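Local coordinates for protein L-lysine 6-monooxygenase involved in desferrioxamine biosynthesis (Erwinia amylovora CFBP1430, PDB 5O8P) that probably hydroxylates an amine nitrogen of cadaverine, using FAD, NADPH and molecular oxygen, in the biosynthesis of the siderophore desferrioxamine, at residues D10-G15 against N34-D39; R154-T159 against F380-E385; Y365-N370 against E385-G390. All blocks are in the same frame, centred on the assembly; numbering follows the deposited sequence.

Contact 1. Residues D10-G15 against N34-D39; sequences DFIGIG and NGVFLD. With FAD (flavin-adenine dinucleotide), chain C.
I12, G13 and I14 pair with V36, F37 and L38 as two parallel strands, and here the backbone is knit most closely. G13 N donates to V36 O (2.8 Å), G13 O accepts L38 N, and just past the strands G15 N adds a bond to L38 O (2.7 Å), all three nearly straight. One face of the pair is aromatic. The F37 ring lies beside the backbone of G13, where there is no side chain to hold it off, and its CD1 comes 3.7 Å from G13 CA. F11 turns its ring edge toward the F37 face in an offset edge-to-face pair, planes 75° apart. With chi1 at 75°, F11 CG sits between its own N and carbonyl carbon, and G35 CA lies over one ring face, offset toward the rim, in a CH-pi contact 4.0 Å from the centroid. The other face is aliphatic: I12 CG1 meets V36 CG1 side by side, while I12 CG2 reaches L38 CD2 at 3.7 Å.

The looser link is V36 N to F11 O, a weak bond. Beyond it, on the solvent side, D10 and exposed N34 are joined by two bonds: D10 N donates to N34 O, and N34 N meets the anti lone pair of D10 OD2 at 2.9 Å.

At the far end D39 OD1 stands 2.7 Å from the ribose O3B of FAD. Strand 8-14, helix 18-27 and strand 35-38 form the beta-alpha-beta unit of a Rossmann-type dinucleotide-binding fold, with an acidic residue just after its second strand at the adenosine ribose.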
loop_
_atom_site.group_PDB
_atom_site.type_symbol
_atom_site.label_atom_id
_atom_site.label_comp_id
_atom_site.label_asym_id
_atom_site.label_seq_id
_atom_site.Cartn_x
_atom_site.Cartn_y
_atom_site.Cartn_z
ATOM N N ASP B 10 37.046 -15.345 -28.406
ATOM C CA ASP B 10 35.755 -15.653 -29.055
ATOM C C ASP B 10 34.943 -14.382 -29.187
ATOM O O ASP B 10 34.278 -14.153 -30.209
ATOM C CB ASP B 10 34.971 -16.720 -28.286
ATOM C CG ASP B 10 35.584 -18.112 -28.414
ATOM O OD1 ASP B 10 35.837 -18.568 -29.558
ATOM O OD2 ASP B 10 35.809 -18.761 -27.362
ATOM N N PHE B 11 34.990 -13.576 -28.128
ATOM C CA PHE B 11 34.493 -12.214 -28.165
ATOM C C PHE B 11 35.250 -11.325 -27.182
ATOM O O PHE B 11 35.796 -11.815 -26.181
ATOM C CB PHE B 11 32.990 -12.183 -27.857
ATOM C CG PHE B 11 32.662 -12.384 -26.406
ATOM C CD1 PHE B 11 32.595 -13.654 -25.867
ATOM C CD2 PHE B 11 32.427 -11.296 -25.579
ATOM C CE1 PHE B 11 32.286 -13.844 -24.521
ATOM C CE2 PHE B 11 32.134 -11.473 -24.236
ATOM C CZ PHE B 11 32.053 -12.750 -23.702
ATOM N N ILE B 12 35.267 -10.024 -27.472
ATOM C CA ILE B 12 35.748 -9.015 -26.527
ATOM C C ILE B 12 34.615 -8.046 -26.254
ATOM O O ILE B 12 34.018 -7.517 -27.193
ATOM C CB ILE B 12 36.939 -8.197 -27.084
ATOM C CG1 ILE B 12 38.169 -9.066 -27.248
ATOM C CG2 ILE B 12 37.300 -7.044 -26.149
ATOM C CD1 ILE B 12 39.200 -8.427 -28.151
ATOM N N GLY B 13 34.340 -7.808 -24.977
ATOM C CA GLY B 13 33.389 -6.778 -24.576
ATOM C C GLY B 13 34.169 -5.514 -24.305
ATOM O O GLY B 13 35.162 -5.545 -23.576
ATOM N N ILE B 14 33.744 -4.404 -24.902
ATOM C CA ILE B 14 34.378 -3.103 -24.670
ATOM C C ILE B 14 33.414 -2.239 -23.874
ATOM O O ILE B 14 32.378 -1.860 -24.375
ATOM C CB ILE B 14 34.711 -2.408 -25.994
ATOM C CG1 ILE B 14 35.672 -3.267 -26.807
ATOM C CG2 ILE B 14 35.270 -1.010 -25.746
ATOM C CD1 ILE B 14 35.904 -2.747 -28.216
ATOM N N GLY B 15 33.781 -1.927 -22.643
ATOM C CA GLY B 15 32.934 -1.219 -21.689
ATOM C C GLY B 15 32.386 -2.204 -20.686
ATOM O O GLY B 15 31.953 -3.267 -21.079
ATOM N N ASN B 34 35.936 -18.307 -24.542
ATOM C CA ASN B 34 37.023 -17.450 -24.071
ATOM C C ASN B 34 36.684 -16.027 -24.452
ATOM O O ASN B 34 36.752 -15.644 -25.628
ATOM C CB ASN B 34 38.357 -17.894 -24.667
ATOM C CG ASN B 34 38.775 -19.262 -24.176
ATOM O OD1 ASN B 34 39.480 -19.986 -24.870
ATOM N ND2 ASN B 34 38.330 -19.631 -22.980
ATOM N N GLY B 35 36.261 -15.270 -23.438
ATOM C CA GLY B 35 35.863 -13.884 -23.597
ATOM C C GLY B 35 36.582 -13.005 -22.592
ATOM O O GLY B 35 37.007 -13.460 -21.537
ATOM N N VAL B 36 36.734 -11.744 -22.946
ATOM C CA VAL B 36 37.382 -10.792 -22.079
ATOM C C VAL B 36 36.694 -9.434 -22.223
ATOM O O VAL B 36 36.132 -9.114 -23.282
ATOM C CB VAL B 36 38.894 -10.720 -22.390
ATOM C CG1 VAL B 36 39.161 -10.002 -23.699
ATOM C CG2 VAL B 36 39.672 -10.078 -21.260
ATOM N N PHE B 37 36.742 -8.654 -21.148
ATOM C CA PHE B 37 36.051 -7.392 -21.077
ATOM C C PHE B 37 37.014 -6.291 -20.694
ATOM O O PHE B 37 37.719 -6.411 -19.703
ATOM C CB PHE B 37 34.946 -7.484 -20.034
ATOM C CG PHE B 37 33.835 -8.406 -20.421
ATOM C CD1 PHE B 37 32.747 -7.937 -21.146
ATOM C CD2 PHE B 37 33.896 -9.761 -20.102
ATOM C CE1 PHE B 37 31.727 -8.792 -21.515
ATOM C CE2 PHE B 37 32.881 -10.627 -20.481
ATOM C CZ PHE B 37 31.792 -10.135 -21.168
ATOM N N LEU B 38 37.001 -5.207 -21.463
ATOM C CA LEU B 38 37.928 -4.089 -21.317
ATOM C C LEU B 38 37.185 -2.834 -20.890
ATOM O O LEU B 38 36.231 -2.461 -21.543
ATOM C CB LEU B 38 38.584 -3.810 -22.672
ATOM C CG LEU B 38 39.728 -4.681 -23.187
ATOM C CD1 LEU B 38 39.726 -6.092 -22.634
ATOM C CD2 LEU B 38 39.742 -4.677 -24.710
ATOM N N ASP B 39 37.639 -2.164 -19.832
ATOM C CA ASP B 39 37.068 -0.873 -19.405
ATOM C C ASP B 39 38.188 0.090 -18.990
ATOM O O ASP B 39 39.206 -0.345 -18.456
ATOM C CB ASP B 39 36.096 -1.090 -18.240
ATOM C CG ASP B 39 35.247 0.144 -17.926
ATOM O OD1 ASP B 39 34.168 0.299 -18.532
ATOM O OD2 ASP B 39 35.650 0.958 -17.071
HETATM P PA FAD C . 27.711 2.508 -18.316
HETATM O O1A FAD C . 27.821 2.877 -16.849
HETATM O O2A FAD C . 27.565 3.603 -19.345
HETATM O O5B FAD C . 29.027 1.626 -18.633
HETATM C C5B FAD C . 29.958 1.971 -19.654
HETATM C C4B FAD C . 31.405 1.699 -19.260
HETATM O O4B FAD C . 32.215 1.648 -20.445
HETATM C C3B FAD C . 31.992 2.800 -18.385
HETATM O O3B FAD C . 32.666 2.197 -17.272
HETATM C C2B FAD C . 32.917 3.581 -19.318
HETATM O O2B FAD C . 34.055 4.158 -18.668
HETATM C C1B FAD C . 33.352 2.512 -20.301
HETATM N N9A FAD C . 33.887 2.995 -21.604
HETATM C C8A FAD C . 33.346 3.879 -22.468
HETATM N N7A FAD C . 34.158 4.042 -23.551
HETATM C C5A FAD C . 35.239 3.250 -23.382
HETATM C C6A FAD C . 36.488 2.929 -24.128
HETATM N N6A FAD C . 36.760 3.509 -25.322
HETATM N N1A FAD C . 37.349 2.032 -23.578
HETATM C C2A FAD C . 37.106 1.440 -22.390
HETATM N N3A FAD C . 36.001 1.693 -21.661
HETATM C C4A FAD C . 35.050 2.564 -22.095
HETATM N N1 FAD C . 17.928 1.492 -15.393
HETATM C C2 FAD C . 17.184 0.578 -14.716
HETATM O O2 FAD C . 16.704 -0.383 -15.359
HETATM N N3 FAD C . 16.959 0.670 -13.386
HETATM C C4 FAD C . 17.453 1.681 -12.649
HETATM O O4 FAD C . 17.226 1.748 -11.426
HETATM C C4X FAD C . 18.276 2.723 -13.314
HETATM N N5 FAD C . 18.804 3.761 -12.630
HETATM C C5X FAD C . 19.548 4.696 -13.268
HETATM C C6 FAD C . 20.064 5.745 -12.511
HETATM C C7 FAD C . 20.840 6.743 -13.097
HETATM C C7M FAD C . 21.385 7.872 -12.256
HETATM C C8 FAD C . 21.118 6.679 -14.561
HETATM C C8M FAD C . 21.952 7.745 -15.218
HETATM C C9 FAD C . 20.602 5.634 -15.328
HETATM C C9A FAD C . 19.818 4.618 -14.750
HETATM N N10 FAD C . 19.270 3.520 -15.496
HETATM C C10 FAD C . 18.490 2.568 -14.782
HETATM C "C1'" FAD C . 19.471 3.326 -16.958
HETATM C "C2'" FAD C . 20.660 2.388 -17.276
HETATM O "O2'" FAD C . 20.603 1.206 -16.451
HETATM C "C3'" FAD C . 22.039 3.056 -17.124
HETATM O "O3'" FAD C . 22.157 4.174 -18.019
HETATM C "C4'" FAD C . 23.212 2.101 -17.384
HETATM O "O4'" FAD C . 24.367 2.560 -16.673
HETATM C "C5'" FAD C . 23.563 1.981 -18.864
HETATM O "O5'" FAD C . 24.246 0.744 -19.082
HETATM P P FAD C . 25.735 0.730 -19.671
HETATM O O1P FAD C . 26.205 -0.709 -19.717
HETATM O O2P FAD C . 25.629 1.529 -20.939
HETATM O O3P FAD C . 26.443 1.491 -18.417
#

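Contact 2. Residues R154-T159 against F380-E385; sequences RLVLGT and FVQNAE. With FAD (flavin-adenine dinucleotide), chain C.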
loop_
_atom_site.group_PDB
_atom_site.type_symbol
_atom_site.label_atom_id
_atom_site.label_comp_id
_atom_site.label_asym_id
_atom_site.label_seq_id
_atom_site.Cartn_x
_atom_site.Cartn_y
_atom_site.Cartn_z
ATOM N N ARG B 154 34.587 -11.645 -32.480
ATOM C CA ARG B 154 33.403 -10.857 -32.227
ATOM C C ARG B 154 33.635 -9.772 -31.179
ATOM O O ARG B 154 34.379 -9.958 -30.214
ATOM C CB ARG B 154 32.300 -11.788 -31.737
ATOM C CG ARG B 154 31.838 -12.817 -32.758
ATOM C CD ARG B 154 30.974 -13.864 -32.120
ATOM N NE ARG B 154 31.837 -14.958 -31.697
ATOM C CZ ARG B 154 32.036 -16.088 -32.370
ATOM N NH1 ARG B 154 31.414 -16.324 -33.525
ATOM N NH2 ARG B 154 32.873 -17.000 -31.866
ATOM N N LEU B 155 32.968 -8.639 -31.363
ATOM C CA LEU B 155 32.957 -7.551 -30.382
ATOM C C LEU B 155 31.553 -7.320 -29.843
ATOM O O LEU B 155 30.571 -7.480 -30.564
ATOM C CB LEU B 155 33.427 -6.262 -31.052
ATOM C CG LEU B 155 34.787 -6.294 -31.725
ATOM C CD1 LEU B 155 34.982 -5.025 -32.534
ATOM C CD2 LEU B 155 35.861 -6.464 -30.670
ATOM N N VAL B 156 31.455 -6.915 -28.588
ATOM C CA VAL B 156 30.178 -6.488 -28.026
ATOM C C VAL B 156 30.430 -5.156 -27.320
ATOM O O VAL B 156 31.145 -5.088 -26.312
ATOM C CB VAL B 156 29.484 -7.597 -27.174
ATOM C CG1 VAL B 156 30.475 -8.623 -26.660
ATOM C CG2 VAL B 156 28.674 -7.038 -26.006
ATOM N N LEU B 157 29.833 -4.102 -27.883
ATOM C CA LEU B 157 30.058 -2.716 -27.455
ATOM C C LEU B 157 29.064 -2.299 -26.366
ATOM O O LEU B 157 27.922 -1.976 -26.658
ATOM C CB LEU B 157 29.953 -1.775 -28.661
ATOM C CG LEU B 157 30.809 -2.134 -29.880
ATOM C CD1 LEU B 157 30.645 -1.133 -31.009
ATOM C CD2 LEU B 157 32.274 -2.264 -29.522
ATOM N N GLY B 158 29.504 -2.335 -25.110
ATOM C CA GLY B 158 28.703 -1.895 -23.972
ATOM C C GLY B 158 29.240 -0.606 -23.380
ATOM O O GLY B 158 29.316 -0.469 -22.163
ATOM N N THR B 159 29.597 0.321 -24.272
ATOM C CA THR B 159 30.293 1.576 -23.970
ATOM C C THR B 159 29.429 2.506 -23.114
ATOM O O THR B 159 29.937 3.246 -22.288
ATOM C CB THR B 159 30.706 2.279 -25.314
ATOM O OG1 THR B 159 32.036 1.873 -25.665
ATOM C CG2 THR B 159 30.661 3.814 -25.278
ATOM N N PHE B 380 28.381 -6.619 -31.950
ATOM C CA PHE B 380 27.107 -6.446 -31.247
ATOM C C PHE B 380 27.102 -5.194 -30.393
ATOM O O PHE B 380 28.153 -4.673 -30.052
ATOM C CB PHE B 380 26.835 -7.660 -30.368
ATOM C CG PHE B 380 26.700 -8.927 -31.140
ATOM C CD1 PHE B 380 25.494 -9.268 -31.719
ATOM C CD2 PHE B 380 27.787 -9.767 -31.314
ATOM C CE1 PHE B 380 25.358 -10.437 -32.440
ATOM C CE2 PHE B 380 27.671 -10.936 -32.031
ATOM C CZ PHE B 380 26.456 -11.267 -32.600
ATOM N N VAL B 381 25.916 -4.736 -30.015
ATOM C CA VAL B 381 25.810 -3.565 -29.147
ATOM C C VAL B 381 24.861 -3.836 -27.980
ATOM O O VAL B 381 23.909 -4.573 -28.142
ATOM C CB VAL B 381 25.386 -2.298 -29.930
ATOM C CG1 VAL B 381 26.426 -1.911 -30.989
ATOM C CG2 VAL B 381 23.992 -2.429 -30.557
ATOM N N GLN B 382 25.163 -3.253 -26.823
ATOM C CA GLN B 382 24.317 -3.287 -25.628
ATOM C C GLN B 382 23.925 -1.836 -25.396
ATOM O O GLN B 382 24.802 -1.003 -25.197
ATOM C CB GLN B 382 25.110 -3.756 -24.409
ATOM C CG GLN B 382 25.760 -5.116 -24.557
ATOM C CD GLN B 382 25.184 -6.151 -23.628
ATOM O OE1 GLN B 382 23.980 -6.363 -23.596
ATOM N NE2 GLN B 382 26.051 -6.805 -22.850
ATOM N N ASN B 383 22.625 -1.528 -25.397
ATOM C CA ASN B 383 22.149 -0.176 -25.088
ATOM C C ASN B 383 22.602 0.904 -26.104
ATOM O O ASN B 383 22.968 2.010 -25.705
ATOM C CB ASN B 383 22.589 0.194 -23.651
ATOM C CG ASN B 383 21.817 1.373 -23.037
ATOM O OD1 ASN B 383 20.600 1.540 -23.212
ATOM N ND2 ASN B 383 22.546 2.192 -22.273
ATOM N N ALA B 384 22.581 0.606 -27.394
ATOM C CA ALA B 384 22.624 1.677 -28.424
ATOM C C ALA B 384 21.614 1.403 -29.553
ATOM O O ALA B 384 21.802 1.822 -30.703
ATOM C CB ALA B 384 24.041 1.846 -28.961
ATOM N N GLU B 385 20.553 0.680 -29.203
ATOM C CA GLU B 385 19.553 0.194 -30.152
ATOM C C GLU B 385 18.139 0.677 -29.784
ATOM O O GLU B 385 17.167 0.087 -30.251
ATOM C CB GLU B 385 19.626 -1.351 -30.262
ATOM C CG GLU B 385 19.111 -2.173 -29.063
ATOM C CD GLU B 385 20.092 -2.364 -27.922
ATOM O OE1 GLU B 385 21.082 -1.627 -27.850
ATOM O OE2 GLU B 385 19.839 -3.236 -27.073
HETATM P PA FAD C . 27.711 2.508 -18.316
HETATM O O1A FAD C . 27.821 2.877 -16.849
HETATM O O2A FAD C . 27.565 3.603 -19.345
HETATM O O5B FAD C . 29.027 1.626 -18.633
HETATM C C5B FAD C . 29.958 1.971 -19.654
HETATM C C4B FAD C . 31.405 1.699 -19.260
HETATM O O4B FAD C . 32.215 1.648 -20.445
HETATM C C3B FAD C . 31.992 2.800 -18.385
HETATM O O3B FAD C . 32.666 2.197 -17.272
HETATM C C2B FAD C . 32.917 3.581 -19.318
HETATM O O2B FAD C . 34.055 4.158 -18.668
HETATM C C1B FAD C . 33.352 2.512 -20.301
HETATM N N9A FAD C . 33.887 2.995 -21.604
HETATM C C8A FAD C . 33.346 3.879 -22.468
HETATM N N7A FAD C . 34.158 4.042 -23.551
HETATM C C5A FAD C . 35.239 3.250 -23.382
HETATM C C6A FAD C . 36.488 2.929 -24.128
HETATM N N6A FAD C . 36.760 3.509 -25.322
HETATM N N1A FAD C . 37.349 2.032 -23.578
HETATM C C2A FAD C . 37.106 1.440 -22.390
HETATM N N3A FAD C . 36.001 1.693 -21.661
HETATM C C4A FAD C . 35.050 2.564 -22.095
HETATM N N1 FAD C . 17.928 1.492 -15.393
HETATM C C2 FAD C . 17.184 0.578 -14.716
HETATM O O2 FAD C . 16.704 -0.383 -15.359
HETATM N N3 FAD C . 16.959 0.670 -13.386
HETATM C C4 FAD C . 17.453 1.681 -12.649
HETATM O O4 FAD C . 17.226 1.748 -11.426
HETATM C C4X FAD C . 18.276 2.723 -13.314
HETATM N N5 FAD C . 18.804 3.761 -12.630
HETATM C C5X FAD C . 19.548 4.696 -13.268
HETATM C C6 FAD C . 20.064 5.745 -12.511
HETATM C C7 FAD C . 20.840 6.743 -13.097
HETATM C C7M FAD C . 21.385 7.872 -12.256
HETATM C C8 FAD C . 21.118 6.679 -14.561
HETATM C C8M FAD C . 21.952 7.745 -15.218
HETATM C C9 FAD C . 20.602 5.634 -15.328
HETATM C C9A FAD C . 19.818 4.618 -14.750
HETATM N N10 FAD C . 19.270 3.520 -15.496
HETATM C C10 FAD C . 18.490 2.568 -14.782
HETATM C "C1'" FAD C . 19.471 3.326 -16.958
HETATM C "C2'" FAD C . 20.660 2.388 -17.276
HETATM O "O2'" FAD C . 20.603 1.206 -16.451
HETATM C "C3'" FAD C . 22.039 3.056 -17.124
HETATM O "O3'" FAD C . 22.157 4.174 -18.019
HETATM C "C4'" FAD C . 23.212 2.101 -17.384
HETATM O "O4'" FAD C . 24.367 2.560 -16.673
HETATM C "C5'" FAD C . 23.563 1.981 -18.864
HETATM O "O5'" FAD C . 24.246 0.744 -19.082
HETATM P P FAD C . 25.735 0.730 -19.671
HETATM O O1P FAD C . 26.205 -0.709 -19.717
HETATM O O2P FAD C . 25.629 1.529 -20.939
HETATM O O3P FAD C . 26.443 1.491 -18.417
#
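The parallel pairing of V156 and L157 with F380 and V381 adds strand 379-381 to the sheet of the FAD-binding Rossmann-type domain, bringing a late part of the chain back beside strand 155-157. Three nearly straight backbone bonds hold the register: F380 N to L155 O at 2.7 Å, L157 N to F380 O at 2.8 Å, and Q382 N to L157 O at 3.0 Å. The last donor stands above the plane of the L157 carbonyl, where the second strand is already turning into loop.

V156, F380 and Q382 carry the packing on the face toward helices 18-27 and 399-410. V156 CG2 lies against Q382 CG at 3.8 Å, and the CB atoms of V156 and F380 face each other. The F380 ring turns its edge toward the L155 carbonyl, and the aliphatic CD of R154 approaches CE2 at 4.4 Å; the guanidinium of R154 is held instead through NE by D10 O. Beyond CG the Q382 chain bends at chi2 (-114°), and its buried amide is well satisfied: NE2 bonds N20 and N403, OE1 bonds R402. On the other face L157 CB meets V381 CG1.

Both segments then run on to the cofactor. T159 sets CG2 3.9 Å from adenine C8A. In the second segment, E385 takes the N-cap position of helix 386-389; its OE1 accepts A384 N at 2.7 Å and its OE2 forms a salt bridge with R402. N383 has CG anti to its backbone N (chi1 -162°), and its ND2 makes a weak bond, 3.4 Å, to the FAD phosphate oxygen O2P.

Contact 3. Residues Y365-N370 against E385-G390; sequences YDVQRN and ELHTHG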
loop_
_atom_site.group_PDB
_atom_site.type_symbol
_atom_site.label_atom_id
_atom_site.label_comp_id
_atom_site.label_asym_id
_atom_site.label_seq_id
_atom_site.Cartn_x
_atom_site.Cartn_y
_atom_site.Cartn_z
ATOM N N TYR B 365 23.431 3.294 -36.063
ATOM C CA TYR B 365 23.578 1.881 -36.364
ATOM C C TYR B 365 22.240 1.298 -36.844
ATOM O O TYR B 365 21.225 1.455 -36.158
ATOM C CB TYR B 365 23.997 1.084 -35.132
ATOM C CG TYR B 365 25.217 1.534 -34.372
ATOM C CD1 TYR B 365 26.350 2.010 -35.023
ATOM C CD2 TYR B 365 25.249 1.439 -32.987
ATOM C CE1 TYR B 365 27.468 2.412 -34.311
ATOM C CE2 TYR B 365 26.359 1.830 -32.267
ATOM C CZ TYR B 365 27.461 2.305 -32.932
ATOM O OH TYR B 365 28.539 2.673 -32.190
ATOM N N ASP B 366 22.231 0.636 -37.998
ATOM C CA ASP B 366 21.061 -0.124 -38.437
ATOM C C ASP B 366 21.076 -1.494 -37.752
ATOM O O ASP B 366 21.463 -2.512 -38.348
ATOM C CB ASP B 366 21.054 -0.273 -39.964
ATOM C CG ASP B 366 19.782 -0.932 -40.487
ATOM O OD1 ASP B 366 18.673 -0.480 -40.119
ATOM O OD2 ASP B 366 19.906 -1.901 -41.265
ATOM N N VAL B 367 20.613 -1.516 -36.502
ATOM C CA VAL B 367 20.785 -2.686 -35.638
ATOM C C VAL B 367 19.836 -3.807 -36.068
ATOM O O VAL B 367 18.665 -3.552 -36.336
ATOM C CB VAL B 367 20.530 -2.368 -34.143
ATOM C CG1 VAL B 367 20.988 -3.535 -33.269
ATOM C CG2 VAL B 367 21.223 -1.085 -33.726
ATOM N N GLN B 368 20.345 -5.038 -36.115
ATOM C CA GLN B 368 19.540 -6.211 -36.481
ATOM C C GLN B 368 18.873 -6.749 -35.216
ATOM O O GLN B 368 19.179 -6.294 -34.104
ATOM C CB GLN B 368 20.404 -7.306 -37.105
ATOM C CG GLN B 368 21.357 -6.849 -38.194
ATOM C CD GLN B 368 20.662 -6.272 -39.395
ATOM O OE1 GLN B 368 20.179 -7.021 -40.244
ATOM N NE2 GLN B 368 20.648 -4.931 -39.503
ATOM N N ARG B 369 17.977 -7.727 -35.380
ATOM C CA ARG B 369 17.175 -8.204 -34.244
ATOM C C ARG B 369 18.037 -8.898 -33.205
ATOM O O ARG B 369 17.697 -8.856 -32.029
ATOM C CB ARG B 369 16.002 -9.080 -34.689
ATOM C CG ARG B 369 15.130 -9.658 -33.563
ATOM C CD ARG B 369 14.356 -8.580 -32.835
ATOM N NE ARG B 369 13.673 -9.062 -31.632
ATOM C CZ ARG B 369 14.233 -9.240 -30.431
ATOM N NH1 ARG B 369 15.527 -9.007 -30.221
ATOM N NH2 ARG B 369 13.479 -9.657 -29.417
ATOM N N ASN B 370 19.152 -9.501 -33.633
ATOM C CA ASN B 370 20.116 -10.103 -32.693
ATOM C C ASN B 370 21.128 -9.110 -32.087
ATOM O O ASN B 370 22.133 -9.535 -31.524
ATOM C CB ASN B 370 20.859 -11.292 -33.350
ATOM C CG ASN B 370 21.761 -10.879 -34.503
ATOM O OD1 ASN B 370 21.705 -9.757 -34.988
ATOM N ND2 ASN B 370 22.590 -11.806 -34.958
ATOM N N GLU B 385 20.553 0.680 -29.203
ATOM C CA GLU B 385 19.553 0.194 -30.152
ATOM C C GLU B 385 18.139 0.677 -29.784
ATOM O O GLU B 385 17.167 0.087 -30.251
ATOM C CB GLU B 385 19.626 -1.351 -30.262
ATOM C CG GLU B 385 19.111 -2.173 -29.063
ATOM C CD GLU B 385 20.092 -2.364 -27.922
ATOM O OE1 GLU B 385 21.082 -1.627 -27.850
ATOM O OE2 GLU B 385 19.839 -3.236 -27.073
ATOM N N LEU B 386 18.032 1.746 -28.985
ATOM C CA LEU B 386 16.735 2.376 -28.645
ATOM C C LEU B 386 15.888 2.731 -29.891
ATOM O O LEU B 386 14.660 2.608 -29.897
ATOM C CB LEU B 386 16.983 3.647 -27.802
ATOM C CG LEU B 386 15.849 4.580 -27.330
ATOM C CD1 LEU B 386 14.654 3.835 -26.747
ATOM C CD2 LEU B 386 16.387 5.574 -26.308
ATOM N N HIS B 387 16.564 3.164 -30.945
ATOM C CA HIS B 387 15.910 3.568 -32.198
ATOM C C HIS B 387 15.349 2.409 -33.031
ATOM O O HIS B 387 14.523 2.635 -33.901
ATOM C CB HIS B 387 16.845 4.480 -33.023
ATOM C CG HIS B 387 18.064 3.796 -33.553
ATOM N ND1 HIS B 387 19.205 3.593 -32.794
ATOM C CD2 HIS B 387 18.372 3.393 -34.804
ATOM C CE1 HIS B 387 20.128 3.010 -33.539
ATOM N NE2 HIS B 387 19.650 2.882 -34.763
ATOM N N THR B 388 15.805 1.187 -32.778
ATOM C CA THR B 388 15.361 -0.021 -33.511
ATOM C C THR B 388 14.754 -1.153 -32.649
ATOM O O THR B 388 14.086 -2.023 -33.204
ATOM C CB THR B 388 16.559 -0.661 -34.246
ATOM O OG1 THR B 388 17.600 -0.931 -33.292
ATOM C CG2 THR B 388 17.089 0.221 -35.363
ATOM N N HIS B 389 15.015 -1.171 -31.338
ATOM C CA HIS B 389 14.428 -2.149 -30.404
ATOM C C HIS B 389 13.497 -1.542 -29.351
ATOM O O HIS B 389 12.926 -2.275 -28.543
ATOM C CB HIS B 389 15.543 -2.935 -29.710
ATOM C CG HIS B 389 16.240 -3.894 -30.612
ATOM N ND1 HIS B 389 16.192 -5.258 -30.413
ATOM C CD2 HIS B 389 16.991 -3.695 -31.721
ATOM C CE1 HIS B 389 16.896 -5.860 -31.357
ATOM N NE2 HIS B 389 17.383 -4.938 -32.168
ATOM N N GLY B 390 13.369 -0.219 -29.345
ATOM C CA GLY B 390 12.312 0.471 -28.609
ATOM C C GLY B 390 12.680 0.843 -27.192
ATOM O O GLY B 390 13.829 0.712 -26.781
#
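Two histidines of helix 386-389, H387 and H389, reach across to backbone carbonyls of Y365 and Q368 and supply the polar part of the contact. H389 NE2 donates to Q368 O at 3.0 Å, the oxygen lying in the imidazole plane while the donor stands above the plane of the carbonyl. H387 NE2 likewise meets Y365 O near its ring plane; the modelled 2.5 Å is shorter than usual, so its exact length is doubtful. With chi1 at 67°, H387 CG lies between its own N and carbonyl carbon, from where the ring reaches Y365 O with NE2. At the start of the helix, E385 O receives T388 N, H389 N and, at 3.2 Å, T388 OG1.

Van der Waals contact centres on V367, whose side chain points toward the helix, with CG1 toward H389 and CG2 toward H387. Its CG2 touches E385 CB at 3.8 Å, its CB lies 3.4 Å from T388 OG1, and its CG1 comes to 4.0 Å from H389 NE2. The valine crosses T388 and H389 at about a right angle.

The third element is R369 beside H389. NH1 approaches CE1 at 3.6 Å, with the guanidinium and ring planes 89° apart, while NE is salt-bridged to D250.

H389 is further enclosed by Y371, stacked on its ring, and by H253, edge to face. The loop carrying Y365-N370 is thus pinned to the short helix that follows strand 379-381, with helix 246-253 bordering R369 and H389, helix 257-266 bordering H387 and T388, and Y365 resting on V381 of the strand.

From the N terminus, contact 1 closes first, tying strand 8-14 to strand 35-38 around helix 18-27. Contact 2 opens only later, at R154-T159, on the other side of strand 8-14: I12 N lies 2.9 Å from R154 O and F11 packs on V156, so both belong to one sheet and both touch FAD. The long loop that contact 2 closes contains the five-stranded parallel sheet of the chain. Contact 3 starts inside that loop, at Y365-N370, and finishes beyond it, so contacts 2 and 3 cross. They share E385, where strand 379-381 passes through a short turn into helix 386-389, joining sheet to helix.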